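Local coordinates for protein dihydrodipicolinate synthase (Agrobacterium tumefaciens, PDB 3B4U) that probably catalyses the condensation of pyruvate with aspartate semialdehyde, the first committed step of diaminopimelate and lysine biosynthesis, at residues 149-154 and 178-183; 5-10 and 212-217; 250-255 and 276-281. All blocks are in the same frame, centred on the assembly; numbering follows the deposited sequence. Where two conformers were deposited one is given.

Overall arrangement
The three contacts lie in different layers of a (β/α)8 barrel and its C-terminal helices; along the chain contact 1 is nested inside the loop closed by contact 2, and contact 3 follows. Contact 1 joins two neighbouring outer helices, 151-160 and 175-185. Contact 2, about 23 Å away between centres, lies where strand 6-10 meets the chain leaving strand 208-211, at the C-terminal strand ends, the side that carries the active site in TIM barrels. Contact 3 pairs two C-terminal helices and touches contact 2: F216 CZ lies 3.6 Å from L253 CD1, with centres about 18 Å apart. Contacts 1 and 3 are about 35 Å apart between centres, across the chain's centre.

Contact 1: residues 149-154 and 178-183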
ATOM      1  N   LEU B 149      -8.041  -1.608  13.246  1.00  7.46           N
ATOM      2  CA  LEU B 149      -9.310  -2.326  13.211  1.00  7.83           C
ATOM      3  C   LEU B 149      -9.890  -2.310  14.615  1.00  7.48           C
ATOM      4  O   LEU B 149      -9.464  -3.046  15.496  1.00  8.18           O
ATOM      5  CB  LEU B 149      -9.117  -3.748  12.685  1.00  7.34           C
ATOM      6  CG  LEU B 149      -8.369  -3.898  11.359  1.00  7.08           C
ATOM      7  CD1 LEU B 149      -8.258  -5.367  10.977  1.00  7.81           C
ATOM      8  CD2 LEU B 149      -9.007  -3.067  10.267  1.00  8.92           C
ATOM      9  N   SER B 150     -10.854  -1.447  14.837  1.00  7.45           N
ATOM     10  CA  SER B 150     -11.421  -1.282  16.158  1.00  7.99           C
ATOM     11  C   SER B 150     -12.156  -2.530  16.619  1.00  8.27           C
ATOM     12  O   SER B 150     -12.599  -3.348  15.815  1.00  7.91           O
ATOM     13  CB  SER B 150     -12.370  -0.091  16.184  1.00  8.71           C
ATOM     14  OG  SER B 150     -13.548  -0.403  15.466  1.00  9.02           O
ATOM     15  N   VAL B 151     -12.306  -2.660  17.932  1.00  8.78           N
ATOM     16  CA  VAL B 151     -13.119  -3.733  18.487  1.00  9.22           C
ATOM     17  C   VAL B 151     -14.522  -3.703  17.900  1.00  8.87           C
ATOM     18  O   VAL B 151     -15.090  -4.736  17.543  1.00  8.79           O
ATOM     19  CB  VAL B 151     -13.141  -3.667  20.035  1.00  9.87           C
ATOM     20  CG1 VAL B 151     -14.091  -4.707  20.605  1.00 11.86           C
ATOM     21  CG2 VAL B 151     -11.709  -3.837  20.598  1.00 12.47           C
ATOM     22  N   GLU B 152     -15.071  -2.504  17.749  1.00  9.33           N
ATOM     23  CA  GLU B 152     -16.404  -2.324  17.207  0.50  9.06           C
ATOM     24  C   GLU B 152     -16.476  -2.831  15.751  1.00  8.87           C
ATOM     25  O   GLU B 152     -17.425  -3.515  15.360  1.00  8.58           O
ATOM     26  CB  GLU B 152     -16.781  -0.846  17.317  0.50  9.94           C
ATOM     27  CG  GLU B 152     -16.994  -0.370  18.760  0.50 11.04           C
ATOM     28  CD  GLU B 152     -15.725  -0.021  19.613  0.50 12.77           C
ATOM     29  OE1 GLU B 152     -14.522   0.016  19.201  0.50 11.01           O
ATOM     30  OE2 GLU B 152     -15.968   0.267  20.799  0.50 16.97           O
ATOM     31  N   LEU B 153     -15.469  -2.493  14.947  1.00  8.28           N
ATOM     32  CA  LEU B 153     -15.414  -2.974  13.569  1.00  7.99           C
ATOM     33  C   LEU B 153     -15.331  -4.482  13.528  1.00  7.33           C
ATOM     34  O   LEU B 153     -16.019  -5.119  12.745  1.00  7.00           O
ATOM     35  CB  LEU B 153     -14.225  -2.341  12.842  1.00  7.54           C
ATOM     36  CG  LEU B 153     -14.069  -2.862  11.408  1.00  7.95           C
ATOM     37  CD1 LEU B 153     -15.274  -2.545  10.506  1.00  9.12           C
ATOM     38  CD2 LEU B 153     -12.793  -2.298  10.804  1.00 10.07           C
ATOM     39  N   VAL B 154     -14.461  -5.066  14.356  1.00  6.94           N
ATOM     40  CA  VAL B 154     -14.352  -6.538  14.415  1.00  7.57           C
ATOM     41  C   VAL B 154     -15.732  -7.133  14.723  1.00  7.53           C
ATOM     42  O   VAL B 154     -16.132  -8.085  14.083  1.00  7.71           O
ATOM     43  CB  VAL B 154     -13.304  -6.982  15.414  1.00  7.62           C
ATOM     44  CG1 VAL B 154     -13.369  -8.470  15.621  1.00  8.71           C
ATOM     45  CG2 VAL B 154     -11.896  -6.561  14.959  1.00  7.80           C
ATOM     46  N   THR B 178      -6.511  -5.423  23.002  1.00  8.34           N
ATOM     47  CA  THR B 178      -6.463  -6.877  22.950  1.00  8.44           C
ATOM     48  C   THR B 178      -7.410  -7.511  23.967  1.00  8.86           C
ATOM     49  O   THR B 178      -8.089  -8.503  23.664  1.00  8.45           O
ATOM     50  CB  THR B 178      -5.042  -7.379  23.189  1.00  8.53           C
ATOM     51  OG1 THR B 178      -4.144  -6.623  22.381  1.00  9.20           O
ATOM     52  CG2 THR B 178      -4.908  -8.847  22.873  1.00  9.85           C
ATOM     53  N   GLU B 179      -7.419  -6.976  25.189  1.00  9.25           N
ATOM     54  CA  GLU B 179      -8.259  -7.556  26.220  1.00 10.65           C
ATOM     55  C   GLU B 179      -9.756  -7.487  25.859  1.00  9.39           C
ATOM     56  O   GLU B 179     -10.500  -8.396  26.193  1.00 10.11           O
ATOM     57  CB  GLU B 179      -7.943  -6.935  27.585  1.00 12.15           C
ATOM     58  CG  GLU B 179      -8.503  -5.596  27.860  1.00 15.41           C
ATOM     59  CD  GLU B 179      -8.292  -5.174  29.305  1.00 17.44           C
ATOM     60  OE1 GLU B 179      -8.200  -6.067  30.150  1.00 20.93           O
ATOM     61  OE2 GLU B 179      -8.222  -3.976  29.556  1.00 21.96           O
ATOM     62  N   ARG B 180     -10.181  -6.396  25.210  1.00  9.83           N
ATOM     63  CA  ARG B 180     -11.546  -6.254  24.685  0.50 10.48           C
ATOM     64  C   ARG B 180     -11.815  -7.212  23.543  1.00  9.76           C
ATOM     65  O   ARG B 180     -12.905  -7.764  23.450  1.00 10.52           O
ATOM     66  CB  ARG B 180     -11.791  -4.830  24.202  0.50 11.07           C
ATOM     67  CG  ARG B 180     -11.850  -3.845  25.329  0.50 11.37           C
ATOM     68  CD  ARG B 180     -11.976  -2.439  24.825  0.50 13.56           C
ATOM     69  NE  ARG B 180     -13.291  -2.237  24.234  0.50 14.48           N
ATOM     70  CZ  ARG B 180     -13.528  -1.736  23.028  0.50 17.17           C
ATOM     71  NH1 ARG B 180     -12.540  -1.356  22.230  0.50 19.83           N
ATOM     72  NH2 ARG B 180     -14.785  -1.608  22.616  0.50 17.22           N
ATOM     73  N   LEU B 181     -10.818  -7.409  22.657  1.00  9.44           N
ATOM     74  CA  LEU B 181     -10.981  -8.427  21.620  1.00  9.54           C
ATOM     75  C   LEU B 181     -11.257  -9.769  22.253  1.00  8.78           C
ATOM     76  O   LEU B 181     -12.067 -10.528  21.756  1.00  9.57           O
ATOM     77  CB  LEU B 181      -9.756  -8.549  20.691  1.00  9.64           C
ATOM     78  CG  LEU B 181      -9.498  -7.423  19.708  1.00 10.05           C
ATOM     79  CD1 LEU B 181      -8.234  -7.788  18.948  1.00  8.98           C
ATOM     80  CD2 LEU B 181     -10.674  -7.200  18.759  1.00 11.28           C
ATOM     81  N   LEU B 182     -10.557 -10.107  23.328  1.00  9.50           N
ATOM     82  CA  LEU B 182     -10.774 -11.387  23.965  1.00 10.37           C
ATOM     83  C   LEU B 182     -12.153 -11.476  24.629  1.00 10.98           C
ATOM     84  O   LEU B 182     -12.846 -12.485  24.476  1.00 12.51           O
ATOM     85  CB  LEU B 182      -9.636 -11.694  24.942  1.00 10.96           C
ATOM     86  CG  LEU B 182      -8.272 -11.907  24.259  1.00 11.32           C
ATOM     87  CD1 LEU B 182      -7.141 -11.805  25.282  1.00 13.25           C
ATOM     88  CD2 LEU B 182      -8.227 -13.243  23.487  1.00 13.72           C
ATOM     89  N   LYS B 183     -12.575 -10.419  25.327  1.00 11.03           N
ATOM     90  CA  LYS B 183     -13.901 -10.440  25.984  1.00 11.92           C
ATOM     91  C   LYS B 183     -15.078 -10.462  25.032  1.00 11.89           C
ATOM     92  O   LYS B 183     -16.079 -11.136  25.278  1.00 12.12           O
ATOM     93  CB  LYS B 183     -14.037  -9.216  26.890  1.00 13.32           C
ATOM     94  CG  LYS B 183     -13.149  -9.260  28.095  1.00 15.69           C
ATOM     95  CD  LYS B 183     -13.214  -7.919  28.835  1.00 15.65           C
ATOM     96  CE  LYS B 183     -12.378  -7.888  30.077  1.00 19.87           C
ATOM     97  NZ  LYS B 183     -12.505  -6.557  30.762  1.00 22.00           N
TER
HETATM   98  O   HOH W   1     -11.141  -0.361  19.546  1.00 20.74           O
HETATM   99  O   HOH W   2     -12.913   1.386  20.494  1.00 47.61           O
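R180 reaches from helix 175-185 over the first turn of helix 151-160. Its CB rests against V151 CG2 at 3.7 Å; the chain then bends at chi3 (70°), which lays the guanidinium alongside V151. CZ comes within 3.6 Å of V151 CB, so that V151 lies over one face of the flat group, offset toward its rim. R180 NH1 comes closest to this valine, 3.1 Å from V151 CG2. At the tip, NH2 gives a hydrogen bond to E152 OE2 (2.9 Å) within a salt bridge. The bond is bent, 142° at the hydrogen, and meets the carboxylate from well above its plane. NH1 has weak bonds to two waters; one also accepts from V151 N, and the other donates to E152 OE1. R180 and E152 were each deposited in two conformers, so the ion pair is probably mobile. The two helices are consecutive in the outer layer of the (β/α)8 barrel, joined through strand 165-170, and V154 and L181 both pack on its V168. Beneath the ion pair, L181 CD2 touches V151 CG2 and V154 CG2, each at 4.0 Å. S150 N-caps helix 151-160: its OG accepts from L153 N and also bonds D115.

Contact 2: residues 5-10 and 212-217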
ATOM      1  N   PHE B   5      -5.944 -22.260  16.372  1.00  9.60           N
ATOM      2  CA  PHE B   5      -4.993 -21.834  15.360  1.00  9.11           C
ATOM      3  C   PHE B   5      -3.568 -22.264  15.688  1.00  8.25           C
ATOM      4  O   PHE B   5      -2.867 -22.828  14.829  1.00  9.36           O
ATOM      5  CB  PHE B   5      -5.100 -20.312  15.183  1.00  7.76           C
ATOM      6  CG  PHE B   5      -4.171 -19.770  14.133  1.00  7.87           C
ATOM      7  CD1 PHE B   5      -4.559 -19.704  12.815  1.00  7.51           C
ATOM      8  CD2 PHE B   5      -2.891 -19.361  14.465  1.00  7.40           C
ATOM      9  CE1 PHE B   5      -3.696 -19.240  11.844  1.00  7.72           C
ATOM     10  CE2 PHE B   5      -2.021 -18.858  13.509  1.00  7.26           C
ATOM     11  CZ  PHE B   5      -2.430 -18.815  12.188  1.00  7.87           C
ATOM     12  N   GLY B   6      -3.121 -21.998  16.906  1.00  7.66           N
ATOM     13  CA  GLY B   6      -1.800 -22.418  17.349  1.00  7.86           C
ATOM     14  C   GLY B   6      -0.711 -21.429  16.959  1.00  6.79           C
ATOM     15  O   GLY B   6      -0.900 -20.212  16.985  1.00  7.83           O
ATOM     16  N   LEU B   7       0.447 -21.976  16.628  1.00  6.73           N
ATOM     17  CA  LEU B   7       1.611 -21.183  16.258  1.00  6.44           C
ATOM     18  C   LEU B   7       1.824 -21.252  14.752  1.00  6.25           C
ATOM     19  O   LEU B   7       1.987 -22.336  14.188  1.00  6.97           O
ATOM     20  CB  LEU B   7       2.874 -21.702  16.975  1.00  6.75           C
ATOM     21  CG  LEU B   7       4.146 -20.963  16.600  1.00  7.32           C
ATOM     22  CD1 LEU B   7       4.036 -19.444  16.880  1.00  8.00           C
ATOM     23  CD2 LEU B   7       5.362 -21.560  17.307  1.00  8.37           C
ATOM     24  N   SER B   8       1.886 -20.091  14.125  1.00  5.86           N
ATOM     25  CA  SER B   8       2.286 -20.000  12.738  1.00  6.21           C
ATOM     26  C   SER B   8       3.563 -19.170  12.647  1.00  6.38           C
ATOM     27  O   SER B   8       3.635 -18.124  13.260  1.00  7.31           O
ATOM     28  CB  SER B   8       1.152 -19.357  11.932  1.00  6.49           C
ATOM     29  OG  SER B   8       1.374 -19.485  10.533  1.00  6.29           O
ATOM     30  N   ALA B   9       4.560 -19.605  11.864  1.00  6.11           N
ATOM     31  CA  ALA B   9       5.702 -18.745  11.588  1.00  6.51           C
ATOM     32  C   ALA B   9       5.284 -17.649  10.649  1.00  6.52           C
ATOM     33  O   ALA B   9       4.652 -17.921   9.619  1.00  6.95           O
ATOM     34  CB  ALA B   9       6.831 -19.535  10.974  1.00  8.29           C
ATOM     35  N   ALA B  10       5.648 -16.406  10.954  1.00  6.11           N
ATOM     36  CA  ALA B  10       5.503 -15.297  10.011  1.00  6.68           C
ATOM     37  C   ALA B  10       6.726 -15.441   9.108  1.00  5.81           C
ATOM     38  O   ALA B  10       7.769 -14.830   9.318  1.00  5.69           O
ATOM     39  CB  ALA B  10       5.494 -13.942  10.761  1.00  7.96           C
ATOM     40  N   GLY B 212       7.060 -13.601  14.101  1.00  6.04           N
ATOM     41  CA  GLY B 212       8.349 -13.412  13.470  1.00  6.69           C
ATOM     42  C   GLY B 212       9.494 -14.092  14.213  1.00  6.62           C
ATOM     43  O   GLY B 212      10.369 -14.697  13.605  1.00  6.30           O
ATOM     44  N   VAL B 213       9.490 -14.009  15.538  1.00  6.64           N
ATOM     45  CA  VAL B 213      10.513 -14.646  16.340  1.00  7.48           C
ATOM     46  C   VAL B 213      10.495 -16.153  16.173  1.00  6.40           C
ATOM     47  O   VAL B 213      11.533 -16.789  16.295  1.00  7.19           O
ATOM     48  CB  VAL B 213      10.400 -14.193  17.839  1.00  7.53           C
ATOM     49  CG1 VAL B 213      11.289 -15.017  18.737  1.00  8.84           C
ATOM     50  CG2 VAL B 213      10.689 -12.684  17.945  1.00 10.55           C
ATOM     51  N   ALA B 214       9.336 -16.730  15.858  1.00  6.28           N
ATOM     52  CA  ALA B 214       9.222 -18.155  15.632  1.00  6.99           C
ATOM     53  C   ALA B 214       9.997 -18.638  14.400  1.00  6.63           C
ATOM     54  O   ALA B 214      10.153 -19.840  14.243  1.00  7.58           O
ATOM     55  CB  ALA B 214       7.743 -18.583  15.510  1.00  7.60           C
ATOM     56  N   ASN B 215      10.524 -17.737  13.578  1.00  6.39           N
ATOM     57  CA  ASN B 215      11.445 -18.160  12.511  1.00  6.73           C
ATOM     58  C   ASN B 215      12.770 -18.683  13.068  1.00  6.64           C
ATOM     59  O   ASN B 215      13.459 -19.410  12.359  1.00  7.37           O
ATOM     60  CB  ASN B 215      11.771 -16.998  11.583  1.00  6.25           C
ATOM     61  CG  ASN B 215      10.657 -16.671  10.620  1.00  5.73           C
ATOM     62  OD1 ASN B 215      10.489 -17.368   9.610  1.00  6.25           O
ATOM     63  ND2 ASN B 215       9.932 -15.616  10.898  1.00  6.64           N
ATOM     64  N   PHE B 216      13.128 -18.342  14.308  1.00  6.34           N
ATOM     65  CA  PHE B 216      14.428 -18.718  14.850  1.00  6.93           C
ATOM     66  C   PHE B 216      14.412 -19.175  16.289  1.00  7.40           C
ATOM     67  O   PHE B 216      15.451 -19.649  16.736  1.00  8.23           O
ATOM     68  CB  PHE B 216      15.484 -17.620  14.597  1.00  7.26           C
ATOM     69  CG  PHE B 216      15.163 -16.331  15.267  1.00  6.76           C
ATOM     70  CD1 PHE B 216      15.568 -16.094  16.578  1.00  7.78           C
ATOM     71  CD2 PHE B 216      14.479 -15.335  14.618  1.00  6.86           C
ATOM     72  CE1 PHE B 216      15.256 -14.932  17.223  1.00  8.31           C
ATOM     73  CE2 PHE B 216      14.160 -14.163  15.271  1.00  7.85           C
ATOM     74  CZ  PHE B 216      14.559 -13.962  16.586  1.00  8.09           C
ATOM     75  N   LEU B 217      13.289 -19.065  16.993  1.00  6.95           N
ATOM     76  CA  LEU B 217      13.119 -19.584  18.365  1.00  7.21           C
ATOM     77  C   LEU B 217      11.762 -20.283  18.421  1.00  7.21           C
ATOM     78  O   LEU B 217      10.864 -19.915  19.192  1.00  7.76           O
ATOM     79  CB  LEU B 217      13.249 -18.490  19.424  1.00  8.02           C
ATOM     80  CG  LEU B 217      14.664 -17.985  19.697  1.00  8.36           C
ATOM     81  CD1 LEU B 217      14.586 -16.658  20.489  1.00  9.71           C
ATOM     82  CD2 LEU B 217      15.482 -19.025  20.451  1.00 10.42           C
TER
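Strand 6-10 runs parallel to strand 208-211, with G6 bonded through the backbone to Q207 and A209, and S8 to A209 and S211; the loop after 208-211 folds back toward it. L7 is the first residue to reach this loop. With CG anti to the backbone N (chi1 178°), its side chain extends until CD1 meets A214 CB at 4.0 Å. S8 points away and hydrogen-bonds S40 and T42 instead. At A9 the backbone itself comes near, and the methyl of A214, turned toward the strand, lies 4.4 Å from A9 CA; the small side chains allow the CA atoms of A9 and A214 to stand 5.4 Å apart. A10 closes the contact in two ways. Its CB packs on the backbone of G212, 3.7 Å from G212 N, while its carbonyl O accepts from N215 ND2 at 2.8 Å. This bond is almost straight (174°) and lies in the amide plane of N215, although the donor stands above the carbonyl plane of A10. The other N-H of ND2 goes to a lone pair of G212 O at 2.9 Å; that oxygen also accepts from N215 N. On the far branch of the amide, OD1 accepts from H29 NE2 and T12 N. Four bonds thus fix the rotation of this buried side chain. N215 fastens the 3-10 turn 213-215, which leads on to helix 218-225, to the first strand, whose parallel pairing with the eighth closes a (β/α)8, or TIM, barrel.

Contact 3: residues 250-255 and 276-281; sequences VKVLVS and EDRRQI
V252, R278 and I281 bury the most surface where helix 246-258 crosses helix 275-289. The short helical segments approach to 10.1 Å between axes and cross at -72°, with V252 touching both R278 and I281. Its CG1, anti to the backbone N, fills the angle between these two residues, meeting R278 CG at 3.8 Å and I281 CG2 at the same distance. I281 points toward the other helix and turns CG2 anti to its own backbone N, so that this one methyl bridges two neighbours: besides V252 it packs on L253, 3.7 Å from L253 CG, and lies against both methyls of that leucine. F244 adds to the apolar surroundings of I281, and I273 to those of V252. Both helices belong to the C-terminal helical region that follows the (β/α)8 barrel in the dihydrodipicolinate synthase family, and L253 faces the loop after the eighth strand as well. R278 handles the outer side of the crossing. Its chain runs extended from CG to NE, laying the aliphatic part along V252 CG1 and carrying the guanidinium to S255 on the next turn of helix 246-258, with V252 O over one face of it. R278 NH2 reaches S255 CB at 3.5 Å, a van der Waals approach. The charge of R278 is met within its own helix by a salt bridge from NE to E282, while S255 OG is engaged by the carbonyl of E260. A water joins the two helices, donating to S255 O at 3.1 Å and accepting a weak bond from R278 NH1.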
ATOM      1  N   VAL B 250      15.161  -9.807  12.252  1.00  8.42           N
ATOM      2  CA  VAL B 250      14.714 -11.177  12.337  1.00  8.18           C
ATOM      3  C   VAL B 250      15.499 -12.069  11.388  1.00  7.94           C
ATOM      4  O   VAL B 250      15.949 -13.163  11.742  1.00  7.78           O
ATOM      5  CB  VAL B 250      13.191 -11.256  12.019  1.00  8.11           C
ATOM      6  CG1 VAL B 250      12.761 -12.688  11.757  1.00  8.80           C
ATOM      7  CG2 VAL B 250      12.384 -10.701  13.174  1.00  8.93           C
ATOM      8  N   LYS B 251      15.693 -11.590  10.158  1.00  8.24           N
ATOM      9  CA  LYS B 251      16.464 -12.365   9.185  1.00  8.85           C
ATOM     10  C   LYS B 251      17.912 -12.602   9.617  1.00  8.52           C
ATOM     11  O   LYS B 251      18.452 -13.691   9.425  1.00  8.71           O
ATOM     12  CB  LYS B 251      16.368 -11.710   7.813  1.00  9.17           C
ATOM     13  CG  LYS B 251      14.974 -11.840   7.175  1.00 10.30           C
ATOM     14  CD  LYS B 251      14.902 -11.156   5.796  1.00 10.10           C
ATOM     15  CE  LYS B 251      14.801 -12.187   4.692  1.00  8.69           C
ATOM     16  NZ  LYS B 251      14.708 -11.536   3.365  1.00  7.75           N
ATOM     17  N   VAL B 252      18.521 -11.600  10.245  1.00  9.07           N
ATOM     18  CA  VAL B 252      19.870 -11.778  10.804  1.00  9.33           C
ATOM     19  C   VAL B 252      19.883 -12.955  11.787  1.00  9.22           C
ATOM     20  O   VAL B 252      20.793 -13.752  11.786  1.00  8.84           O
ATOM     21  CB  VAL B 252      20.340 -10.468  11.514  1.00 10.27           C
ATOM     22  CG1 VAL B 252      21.535 -10.716  12.421  1.00 11.11           C
ATOM     23  CG2 VAL B 252      20.665  -9.358  10.538  1.00 12.92           C
ATOM     24  N   LEU B 253      18.850 -13.073  12.611  1.00  7.99           N
ATOM     25  CA  LEU B 253      18.808 -14.151  13.591  1.00  7.99           C
ATOM     26  C   LEU B 253      18.437 -15.502  12.996  1.00  7.90           C
ATOM     27  O   LEU B 253      18.888 -16.525  13.492  1.00  8.42           O
ATOM     28  CB  LEU B 253      17.948 -13.754  14.791  1.00  8.67           C
ATOM     29  CG  LEU B 253      18.624 -12.651  15.626  1.00  8.46           C
ATOM     30  CD1 LEU B 253      17.718 -12.230  16.773  1.00 10.35           C
ATOM     31  CD2 LEU B 253      19.975 -13.107  16.207  1.00  9.45           C
ATOM     32  N   VAL B 254      17.681 -15.536  11.899  1.00  8.10           N
ATOM     33  CA  VAL B 254      17.537 -16.786  11.152  1.00  8.26           C
ATOM     34  C   VAL B 254      18.917 -17.234  10.666  1.00  8.52           C
ATOM     35  O   VAL B 254      19.289 -18.388  10.858  1.00  8.87           O
ATOM     36  CB  VAL B 254      16.551 -16.673   9.973  1.00  8.33           C
ATOM     37  CG1 VAL B 254      16.497 -18.001   9.246  1.00  8.98           C
ATOM     38  CG2 VAL B 254      15.177 -16.283  10.514  1.00  8.15           C
ATOM     39  N   SER B 255      19.693 -16.325  10.080  1.00  9.03           N
ATOM     40  CA  SER B 255      21.059 -16.648   9.641  0.50  9.37           C
ATOM     41  C   SER B 255      21.905 -17.125  10.819  1.00  9.87           C
ATOM     42  O   SER B 255      22.631 -18.117  10.708  1.00 11.22           O
ATOM     43  CB  SER B 255      21.725 -15.441   8.981  0.50  9.64           C
ATOM     44  OG  SER B 255      21.276 -15.280   7.651  0.50  9.83           O
ATOM     45  N   GLU B 276      28.538  -4.369  11.710  1.00 12.10           N
ATOM     46  CA  GLU B 276      28.622  -3.961  13.101  1.00 12.75           C
ATOM     47  C   GLU B 276      27.272  -4.179  13.802  1.00 11.53           C
ATOM     48  O   GLU B 276      27.225  -4.695  14.924  1.00 12.26           O
ATOM     49  CB  GLU B 276      29.058  -2.496  13.166  1.00 13.16           C
ATOM     50  CG  GLU B 276      29.108  -1.939  14.550  1.00 15.88           C
ATOM     51  CD  GLU B 276      29.510  -0.489  14.604  1.00 17.82           C
ATOM     52  OE1 GLU B 276      29.158   0.268  13.677  1.00 23.29           O
ATOM     53  OE2 GLU B 276      30.145  -0.087  15.614  1.00 25.39           O
ATOM     54  N   ASP B 277      26.176  -3.806  13.149  1.00 11.21           N
ATOM     55  CA  ASP B 277      24.871  -3.945  13.792  1.00 11.46           C
ATOM     56  C   ASP B 277      24.449  -5.407  13.897  1.00 11.04           C
ATOM     57  O   ASP B 277      23.804  -5.814  14.860  1.00 10.95           O
ATOM     58  CB  ASP B 277      23.807  -3.179  13.011  1.00 13.27           C
ATOM     59  CG  ASP B 277      23.883  -1.692  13.220  1.00 15.80           C
ATOM     60  OD1 ASP B 277      24.600  -1.253  14.134  1.00 17.20           O
ATOM     61  OD2 ASP B 277      23.163  -0.981  12.492  1.00 19.79           O
ATOM     62  N   ARG B 278      24.834  -6.215  12.926  1.00 10.30           N
ATOM     63  CA  ARG B 278      24.605  -7.651  13.015  1.00 11.16           C
ATOM     64  C   ARG B 278      25.298  -8.237  14.234  1.00 10.77           C
ATOM     65  O   ARG B 278      24.739  -9.075  14.928  1.00 10.41           O
ATOM     66  CB  ARG B 278      25.057  -8.382  11.742  1.00 11.53           C
ATOM     67  CG  ARG B 278      25.162  -9.893  11.911  1.00 14.49           C
ATOM     68  CD  ARG B 278      24.999 -10.690  10.632  1.00 17.81           C
ATOM     69  NE  ARG B 278      25.171 -12.132  10.883  1.00 20.70           N
ATOM     70  CZ  ARG B 278      24.771 -13.124  10.078  1.00 22.34           C
ATOM     71  NH1 ARG B 278      24.993 -14.400  10.444  1.00 24.90           N
ATOM     72  NH2 ARG B 278      24.146 -12.866   8.932  1.00 22.98           N
ATOM     73  N   ARG B 279      26.521  -7.807  14.495  1.00 11.37           N
ATOM     74  CA  ARG B 279      27.217  -8.313  15.662  1.00 12.19           C
ATOM     75  C   ARG B 279      26.487  -7.907  16.943  1.00 11.39           C
ATOM     76  O   ARG B 279      26.426  -8.689  17.905  1.00 12.13           O
ATOM     77  CB  ARG B 279      28.666  -7.839  15.660  1.00 13.43           C
ATOM     78  CG  ARG B 279      29.507  -8.482  14.538  1.00 21.04           C
ATOM     79  CD  ARG B 279      29.840  -9.961  14.762  1.00 27.43           C
ATOM     80  NE  ARG B 279      30.555 -10.176  16.028  1.00 30.70           N
ATOM     81  CZ  ARG B 279      31.057 -11.343  16.451  1.00 29.92           C
ATOM     82  NH1 ARG B 279      30.966 -12.445  15.711  1.00 31.74           N
ATOM     83  NH2 ARG B 279      31.675 -11.396  17.627  1.00 32.14           N
ATOM     84  N   GLN B 280      25.905  -6.723  16.976  1.00 11.38           N
ATOM     85  CA  GLN B 280      25.145  -6.294  18.155  0.50 11.88           C
ATOM     86  C   GLN B 280      23.891  -7.157  18.336  1.00 11.74           C
ATOM     87  O   GLN B 280      23.549  -7.579  19.456  1.00 12.10           O
ATOM     88  CB  GLN B 280      24.776  -4.823  18.036  0.50 12.26           C
ATOM     89  CG  GLN B 280      25.960  -3.863  17.997  0.50 13.74           C
ATOM     90  CD  GLN B 280      25.535  -2.421  17.838  0.50 15.15           C
ATOM     91  OE1 GLN B 280      24.665  -1.941  18.568  0.50 18.50           O
ATOM     92  NE2 GLN B 280      26.170  -1.709  16.900  0.50 18.23           N
ATOM     93  N   ILE B 281      23.216  -7.453  17.232  1.00 10.57           N
ATOM     94  CA  ILE B 281      22.007  -8.281  17.279  1.00 10.85           C
ATOM     95  C   ILE B 281      22.328  -9.702  17.727  1.00 10.14           C
ATOM     96  O   ILE B 281      21.674 -10.265  18.608  1.00 10.63           O
ATOM     97  CB  ILE B 281      21.379  -8.292  15.901  1.00 10.78           C
ATOM     98  CG1 ILE B 281      20.744  -6.934  15.608  1.00 11.71           C
ATOM     99  CG2 ILE B 281      20.312  -9.392  15.769  1.00 12.14           C
ATOM    100  CD1 ILE B 281      20.409  -6.731  14.120  1.00 12.63           C
TER
HETATM  101  O   HOH W   3      25.022 -17.414   8.863  1.00 33.34           O